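Local structure of exotoxin 5 (Staphylococcus aureus subsp. aureus COL, 3R2I) at residues N61-H64 / Q65-E69; K191-I194 / E195-L199; K226-F229 / E230-F233. The protein is of unknown function but belongs to the staphylococcal superantigen-like exotoxins, secreted proteins that probably act on components of host immunity. All blocks are in the same frame, centred on the assembly; numbering follows the deposited sequence.

How the contacts relate
The three contacts follow one another along the chain, and contact 1 links the other two. It occupies most of helix 57-68 and the residue after it, contact 2 the end of helix 182-197 on the beta-grasp side, and contact 3 the connection between strands 218-222 and 235-237, where the OB-fold and beta-grasp domains meet. The centre of contact 1 lies about 11 Å from that of contact 2 and 15 Å from that of contact 3, and it touches both: Glu69 O receives Lys191 NZ, while Tyr67 OH bonds to Leu227 N. Contacts 2 and 3 do not touch, their nearest atoms being about 10 Å apart. The N-terminal helix thus bridges two separate parts of the beta-grasp region.

Contact 1 (N61-H64 / Q65-E69); sequences NMLH and QYYSE
Leu63 and Tyr67, one helical turn apart, lie side by side and point the same way, with Leu63 CD2 4.0 Å from Tyr67 CE2. This is the close-packed, buried face of the helix. Leu63 O sits at the edge of the Tyr67 ring, near its plane, and also accepts the nearly straight bond from Tyr67 N (2.9 Å, 172° at the hydrogen). One face of the ring is covered by its neighbour in sequence: Tyr66 CD2 stands 3.6 Å above the Tyr67 ring plane, over its centre, so that an edge of one tyrosine meets a face of the other. Both hydroxyls are bonded to acidic side chains, Tyr66 OH to Glu125 and Tyr67 OH to Asp186. The whole turn belongs to the N-terminal helix 57-68, which lies against helix 182-197 of the beta-grasp domain, where Ile194 packs on Tyr67. Farther round the helix, Ser68 closes the last turn. With OG beside its own backbone N (chi1 -76°), the hydroxyl folds back and donates to His64 O at 2.6 Å. Ser68 OG also lies over one face of the His64 imidazole, offset toward the rim and 3.6 Å from CE1 of His64. The solvent side is looser. Gln65, an exposed residue, bends at chi2 (-90°) and brings NE2 back to Met62 O in a weak bond of 3.1 Å, whereas the amide of Asn61 leads away from the following turn. The Met62 side chain is loosely packed too, its SD approaching Tyr66 CB no closer than 4.4 Å.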
loop_
_atom_site.group_PDB
_atom_site.type_symbol
_atom_site.label_atom_id
_atom_site.label_comp_id
_atom_site.label_asym_id
_atom_site.label_seq_id
_atom_site.Cartn_x
_atom_site.Cartn_y
_atom_site.Cartn_z
ATOM N N ASN A 61 -9.099 -14.240 8.440
ATOM C CA ASN A 61 -8.193 -15.157 7.761
ATOM C C ASN A 61 -7.871 -14.553 6.395
ATOM O O ASN A 61 -6.769 -14.710 5.867
ATOM C CB ASN A 61 -8.824 -16.534 7.508
ATOM C CG ASN A 61 -9.011 -17.351 8.765
ATOM O OD1 ASN A 61 -8.553 -16.982 9.852
ATOM N ND2 ASN A 61 -9.671 -18.512 8.616
ATOM N N MET A 62 -8.871 -13.930 5.791
ATOM C CA MET A 62 -8.698 -13.276 4.497
ATOM C C MET A 62 -7.702 -12.116 4.611
ATOM O O MET A 62 -6.785 -11.975 3.813
ATOM C CB MET A 62 -10.057 -12.778 3.999
ATOM C CG MET A 62 -10.029 -12.027 2.649
ATOM S SD MET A 62 -9.455 -10.296 2.687
ATOM C CE MET A 62 -10.722 -9.599 3.780
ATOM N N LEU A 63 -7.903 -11.265 5.600
ATOM C CA LEU A 63 -6.991 -10.146 5.845
ATOM C C LEU A 63 -5.557 -10.641 6.041
ATOM O O LEU A 63 -4.647 -10.120 5.445
ATOM C CB LEU A 63 -7.443 -9.333 7.048
ATOM C CG LEU A 63 -8.726 -8.521 6.816
ATOM C CD1 LEU A 63 -9.268 -7.916 8.111
ATOM C CD2 LEU A 63 -8.499 -7.437 5.736
ATOM N N HIS A 64 -5.387 -11.672 6.855
ATOM C CA HIS A 64 -4.090 -12.236 7.130
ATOM C C HIS A 64 -3.458 -12.761 5.854
ATOM O O HIS A 64 -2.285 -12.556 5.618
ATOM C CB HIS A 64 -4.221 -13.394 8.101
ATOM C CG HIS A 64 -2.906 -13.986 8.473
ATOM N ND1 HIS A 64 -2.346 -15.041 7.786
ATOM C CD2 HIS A 64 -2.010 -13.628 9.422
ATOM C CE1 HIS A 64 -1.159 -15.305 8.297
ATOM N NE2 HIS A 64 -0.940 -14.477 9.303
ATOM N N GLN A 65 -4.222 -13.476 5.045
ATOM C CA GLN A 65 -3.669 -13.979 3.798
ATOM C C GLN A 65 -3.319 -12.829 2.888
ATOM O O GLN A 65 -2.244 -12.773 2.339
ATOM C CB GLN A 65 -4.636 -14.972 3.129
ATOM C CG GLN A 65 -4.427 -15.223 1.619
ATOM C CD GLN A 65 -5.218 -14.258 0.676
ATOM O OE1 GLN A 65 -4.910 -14.172 -0.522
ATOM N NE2 GLN A 65 -6.267 -13.571 1.210
ATOM N N TYR A 66 -4.203 -11.863 2.772
ATOM C CA TYR A 66 -3.942 -10.758 1.850
ATOM C C TYR A 66 -2.711 -9.905 2.192
ATOM O O TYR A 66 -1.795 -9.702 1.372
ATOM C CB TYR A 66 -5.168 -9.899 1.780
ATOM C CG TYR A 66 -5.047 -8.802 0.789
ATOM C CD1 TYR A 66 -5.292 -9.026 -0.551
ATOM C CD2 TYR A 66 -4.679 -7.531 1.192
ATOM C CE1 TYR A 66 -5.141 -8.031 -1.448
ATOM C CE2 TYR A 66 -4.571 -6.531 0.304
ATOM C CZ TYR A 66 -4.796 -6.765 -1.005
ATOM O OH TYR A 66 -4.702 -5.696 -1.878
ATOM N N TYR A 67 -2.674 -9.472 3.442
ATOM C CA TYR A 67 -1.606 -8.643 3.932
ATOM C C TYR A 67 -0.269 -9.348 4.242
ATOM O O TYR A 67 0.685 -8.668 4.634
ATOM C CB TYR A 67 -2.114 -7.815 5.097
ATOM C CG TYR A 67 -2.994 -6.696 4.627
ATOM C CD1 TYR A 67 -2.439 -5.595 3.982
ATOM C CD2 TYR A 67 -4.368 -6.711 4.830
ATOM C CE1 TYR A 67 -3.220 -4.553 3.550
ATOM C CE2 TYR A 67 -5.165 -5.651 4.375
ATOM C CZ TYR A 67 -4.584 -4.591 3.758
ATOM O OH TYR A 67 -5.350 -3.525 3.372
ATOM N N SER A 68 -0.231 -10.673 4.067
ATOM C CA SER A 68 0.965 -11.538 4.229
ATOM C C SER A 68 1.623 -11.861 2.898
ATOM O O SER A 68 2.690 -12.484 2.852
ATOM C CB SER A 68 0.576 -12.936 4.740
ATOM O OG SER A 68 0.279 -12.914 6.096
ATOM N N GLU A 69 0.930 -11.553 1.819
ATOM C CA GLU A 69 1.418 -11.864 0.496
ATOM C C GLU A 69 2.684 -11.075 0.138
ATOM O O GLU A 69 2.964 -10.027 0.704
ATOM C CB GLU A 69 0.292 -11.584 -0.510
ATOM C CG GLU A 69 0.535 -12.120 -1.905
ATOM C CD GLU A 69 0.564 -13.633 -1.964
ATOM O OE1 GLU A 69 -0.321 -14.272 -1.344
ATOM O OE2 GLU A 69 1.443 -14.177 -2.668
#

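Contact 2 (K191-I194 / E195-L199); sequences KLLI and EKYRL
With chi1 at 174°, CG of Leu192 swings beside its own carbonyl carbon, and the CD2 branch reaches forward to the edge of the Tyr197 ring, 3.7 Å from CE1 of Tyr197. Tyr197 places CG beside its backbone N (chi1 -59°), which sets its ring alongside Leu192 and obliquely across Leu193, whose CD2 lies 4.0 Å from Tyr197 CD1. The aliphatic part of Lys196 crosses over Leu192 as well, its CG 3.8 Å from CD2 of Leu192. These groups sit on the last turns of helix 182-197, which packs on the beta-grasp sheet: Leu193 and Tyr197 both touch Val158 of strand 155-160, and Tyr197 OH is bonded to Glu171. The helix ends at Tyr197, and Arg198, with positive phi (58°), leaves it. The chain then doubles back, and Leu199 N donates to Leu193 O at 3.2 Å; the bond runs from residue i+6 to i, one residue more than the i+5 to i bond of the Schellman motif. Leu193 O also accepts Tyr197 N, the two donors approaching from opposite faces of its carbonyl plane. A weak bond runs from Arg198 N to Ile194 O (3.1 Å). The reversal brings Leu199 back against Leu193, its CD2 3.9 Å from Leu193 CB, while Ile194 CG1 rests 3.5 Å from Leu199 O.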
loop_
_atom_site.group_PDB
_atom_site.type_symbol
_atom_site.label_atom_id
_atom_site.label_comp_id
_atom_site.label_asym_id
_atom_site.label_seq_id
_atom_site.Cartn_x
_atom_site.Cartn_y
_atom_site.Cartn_z
ATOM N N LYS A 191 1.698 -5.613 7.184
ATOM C CA LYS A 191 2.568 -6.791 7.137
ATOM C C LYS A 191 3.457 -6.847 8.377
ATOM O O LYS A 191 3.614 -7.903 9.007
ATOM C CB LYS A 191 3.422 -6.803 5.871
ATOM C CG LYS A 191 4.289 -8.076 5.830
ATOM C CD LYS A 191 5.094 -8.315 4.569
ATOM C CE LYS A 191 4.241 -8.647 3.380
ATOM N NZ LYS A 191 5.143 -9.290 2.357
ATOM N N LEU A 192 4.024 -5.701 8.745
ATOM C CA LEU A 192 4.822 -5.604 9.970
ATOM C C LEU A 192 3.948 -5.903 11.202
ATOM O O LEU A 192 4.362 -6.621 12.105
ATOM C CB LEU A 192 5.485 -4.224 10.066
ATOM C CG LEU A 192 6.261 -3.860 11.345
ATOM C CD1 LEU A 192 7.117 -2.616 11.081
ATOM C CD2 LEU A 192 5.337 -3.601 12.525
ATOM N N LEU A 193 2.728 -5.375 11.238
ATOM C CA LEU A 193 1.841 -5.637 12.390
ATOM C C LEU A 193 1.509 -7.104 12.473
ATOM O O LEU A 193 1.372 -7.636 13.565
ATOM C CB LEU A 193 0.567 -4.838 12.344
ATOM C CG LEU A 193 0.713 -3.323 12.388
ATOM C CD1 LEU A 193 -0.644 -2.695 12.094
ATOM C CD2 LEU A 193 1.306 -2.816 13.731
ATOM N N ILE A 194 1.315 -7.751 11.328
ATOM C CA ILE A 194 1.079 -9.192 11.334
ATOM C C ILE A 194 2.268 -9.963 11.887
ATOM O O ILE A 194 2.097 -10.775 12.773
ATOM C CB ILE A 194 0.769 -9.753 9.915
ATOM C CG1 ILE A 194 -0.590 -9.240 9.408
ATOM C CG2 ILE A 194 0.744 -11.291 9.922
ATOM C CD1 ILE A 194 -0.861 -9.595 7.943
ATOM N N GLU A 195 3.471 -9.709 11.386
ATOM C CA GLU A 195 4.652 -10.489 11.813
ATOM C C GLU A 195 5.091 -10.193 13.247
ATOM O O GLU A 195 5.343 -11.125 14.012
ATOM C CB GLU A 195 5.909 -10.251 10.941
ATOM C CG GLU A 195 5.781 -10.098 9.412
ATOM C CD GLU A 195 5.499 -11.358 8.589
ATOM O OE1 GLU A 195 4.824 -12.336 9.091
ATOM O OE2 GLU A 195 5.973 -11.325 7.394
ATOM N N LYS A 196 5.142 -8.922 13.627
ATOM C CA LYS A 196 5.650 -8.558 14.968
ATOM C C LYS A 196 4.580 -8.554 16.012
ATOM O O LYS A 196 4.843 -8.932 17.140
ATOM C CB LYS A 196 6.224 -7.146 14.972
ATOM C CG LYS A 196 7.043 -6.820 13.760
ATOM C CD LYS A 196 8.543 -6.912 13.875
ATOM C CE LYS A 196 9.123 -5.644 14.499
ATOM N NZ LYS A 196 10.567 -5.499 14.117
ATOM N N TYR A 197 3.365 -8.137 15.654
ATOM C CA TYR A 197 2.298 -8.027 16.645
ATOM C C TYR A 197 1.174 -9.044 16.547
ATOM O O TYR A 197 0.231 -8.992 17.329
ATOM C CB TYR A 197 1.739 -6.604 16.616
ATOM C CG TYR A 197 2.816 -5.552 16.908
ATOM C CD1 TYR A 197 3.683 -5.127 15.909
ATOM C CD2 TYR A 197 2.969 -5.004 18.179
ATOM C CE1 TYR A 197 4.680 -4.204 16.161
ATOM C CE2 TYR A 197 3.971 -4.084 18.448
ATOM C CZ TYR A 197 4.829 -3.686 17.427
ATOM O OH TYR A 197 5.843 -2.770 17.668
ATOM N N ARG A 198 1.291 -9.973 15.605
ATOM C CA ARG A 198 0.288 -10.984 15.368
ATOM C C ARG A 198 -1.116 -10.458 15.046
ATOM O O ARG A 198 -2.114 -11.079 15.441
ATOM C CB ARG A 198 0.239 -12.013 16.497
ATOM C CG ARG A 198 1.539 -12.762 16.659
ATOM C CD ARG A 198 1.456 -13.904 17.711
ATOM N NE ARG A 198 0.558 -14.983 17.296
ATOM C CZ ARG A 198 0.909 -15.994 16.494
ATOM N NH1 ARG A 198 2.158 -16.068 16.013
ATOM N NH2 ARG A 198 0.013 -16.942 16.173
ATOM N N LEU A 199 -1.189 -9.352 14.334
ATOM C CA LEU A 199 -2.430 -8.856 13.802
ATOM C C LEU A 199 -3.055 -9.896 12.918
ATOM O O LEU A 199 -2.387 -10.506 12.142
ATOM C CB LEU A 199 -2.227 -7.555 13.045
ATOM C CG LEU A 199 -3.460 -6.921 12.416
ATOM C CD1 LEU A 199 -4.455 -6.547 13.458
ATOM C CD2 LEU A 199 -3.106 -5.733 11.583
#

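Contact 3 (K226-F229 / E230-F233); sequences KLSF and ERMF
Met232 runs back along the residues that precede it, and each of its side-chain atoms meets a different part of Leu227, Ser228 and Phe229. CB starts the path against the backbone, 3.3 Å from Phe229 O. CG comes next, 3.5 Å from Ser228 O, and also faces CD2 of Leu227, whose side chain slides past Met232 in the opposite direction. From CG the chain is extended (chi2 -177°), and this carries the sulfur alongside the phenyl group: Met232 SD is 3.9 Å from Phe229 CD2 and lies at the ring edge, 76° off the ring normal, a Met-aromatic contact. CE, the tip, lies 3.6 Å from Leu227 O and also touches Tyr66 of helix 57-68. This turn lies in the connection between strands 218-222 and 235-237 and fits where the two domains of the superantigen-like fold meet. Val136 on strand 133-141 of the OB-fold touches Phe229, Met232 and Phe233, whereas Leu227 packs on Asp186 of helix 182-197. Lys226 stands at the start of the turn, making a cation-pi contact with Tyr66 and a salt bridge to Glu125. Two backbone bonds wind the chain, Arg231 N to Ser228 O and Met232 N to Phe229 O, each 3.2 Å long. Arg231 N also makes a weak bond to Ser228 OG, which lies 3.2 Å from Arg231 CG. Leu227 and Arg231 cross at about a right angle, with Leu227 CD1 over one face of the guanidinium. A water accepts from both Ser228 N and Arg231 NH1 (2.9 Å to the latter), while Arg231 NH2 is bonded to the carbonyl oxygen of Glu220.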
loop_
_atom_site.group_PDB
_atom_site.type_symbol
_atom_site.label_atom_id
_atom_site.label_comp_id
_atom_site.label_asym_id
_atom_site.label_seq_id
_atom_site.Cartn_x
_atom_site.Cartn_y
_atom_site.Cartn_z
ATOM N N LYS A 226 -10.171 -4.289 4.856
ATOM C CA LYS A 226 -9.150 -4.148 3.820
ATOM C C LYS A 226 -9.262 -2.765 3.218
ATOM O O LYS A 226 -10.376 -2.241 3.063
ATOM C CB LYS A 226 -9.468 -5.153 2.731
ATOM C CG LYS A 226 -8.517 -5.208 1.532
ATOM C CD LYS A 226 -8.982 -6.346 0.604
ATOM C CE LYS A 226 -8.109 -6.445 -0.636
ATOM N NZ LYS A 226 -8.536 -7.488 -1.600
ATOM N N LEU A 227 -8.141 -2.173 2.831
ATOM C CA LEU A 227 -8.212 -0.831 2.242
ATOM C C LEU A 227 -9.173 -0.885 1.035
ATOM O O LEU A 227 -9.147 -1.862 0.308
ATOM C CB LEU A 227 -6.825 -0.379 1.792
ATOM C CG LEU A 227 -6.649 1.079 1.372
ATOM C CD1 LEU A 227 -6.849 1.982 2.576
ATOM C CD2 LEU A 227 -5.232 1.242 0.807
ATOM N N SER A 228 -10.022 0.129 0.826
ATOM C CA SER A 228 -10.948 0.083 -0.293
ATOM C C SER A 228 -10.141 0.179 -1.577
ATOM O O SER A 228 -9.070 0.731 -1.586
ATOM C CB SER A 228 -11.941 1.250 -0.257
ATOM O OG SER A 228 -11.217 2.474 -0.384
ATOM N N PHE A 229 -10.652 -0.357 -2.667
ATOM C CA PHE A 229 -9.937 -0.249 -3.929
ATOM C C PHE A 229 -9.724 1.195 -4.358
ATOM O O PHE A 229 -8.717 1.522 -4.973
ATOM C CB PHE A 229 -10.675 -0.993 -5.068
ATOM C CG PHE A 229 -10.778 -2.481 -4.852
ATOM C CD1 PHE A 229 -12.002 -3.094 -4.743
ATOM C CD2 PHE A 229 -9.625 -3.251 -4.698
ATOM C CE1 PHE A 229 -12.104 -4.476 -4.542
ATOM C CE2 PHE A 229 -9.693 -4.617 -4.486
ATOM C CZ PHE A 229 -10.941 -5.241 -4.391
ATOM N N GLU A 230 -10.669 2.064 -4.066
ATOM C CA GLU A 230 -10.503 3.443 -4.496
ATOM C C GLU A 230 -9.320 4.183 -3.826
ATOM O O GLU A 230 -8.657 5.037 -4.452
ATOM C CB GLU A 230 -11.807 4.204 -4.363
ATOM C CG GLU A 230 -11.702 5.615 -5.002
ATOM C CD GLU A 230 -13.015 6.121 -5.590
ATOM O OE1 GLU A 230 -13.495 7.167 -5.089
ATOM O OE2 GLU A 230 -13.568 5.461 -6.526
ATOM N N ARG A 231 -8.997 3.804 -2.591
ATOM C CA ARG A 231 -7.914 4.445 -1.877
ATOM C C ARG A 231 -6.564 3.882 -2.292
ATOM O O ARG A 231 -5.528 4.435 -1.991
ATOM C CB ARG A 231 -8.161 4.370 -0.392
ATOM C CG ARG A 231 -9.451 5.117 0.000
ATOM C CD ARG A 231 -9.736 4.949 1.494
ATOM N NE ARG A 231 -8.793 5.667 2.351
ATOM C CZ ARG A 231 -8.669 5.500 3.676
ATOM N NH1 ARG A 231 -9.348 4.558 4.328
ATOM N NH2 ARG A 231 -7.821 6.262 4.361
ATOM N N MET A 232 -6.585 2.802 -3.039
ATOM C CA MET A 232 -5.363 2.212 -3.546
ATOM C C MET A 232 -4.734 3.078 -4.652
ATOM O O MET A 232 -3.636 2.756 -5.150
ATOM C CB MET A 232 -5.635 0.802 -4.066
ATOM C CG MET A 232 -5.971 -0.190 -2.984
ATOM S SD MET A 232 -6.198 -1.830 -3.645
ATOM C CE MET A 232 -6.600 -2.672 -2.096
ATOM N N PHE A 233 -5.416 4.159 -5.043
ATOM C CA PHE A 233 -4.871 5.092 -6.045
ATOM C C PHE A 233 -4.323 6.370 -5.438
ATOM O O PHE A 233 -3.598 7.083 -6.106
ATOM C CB PHE A 233 -5.907 5.441 -7.108
ATOM C CG PHE A 233 -6.369 4.248 -7.864
ATOM C CD1 PHE A 233 -5.762 3.890 -9.045
ATOM C CD2 PHE A 233 -7.333 3.421 -7.326
ATOM C CE1 PHE A 233 -6.149 2.753 -9.707
ATOM C CE2 PHE A 233 -7.734 2.274 -7.988
ATOM C CZ PHE A 233 -7.164 1.941 -9.173
HETATM O O HOH W 1 -10.673 2.290 3.017
#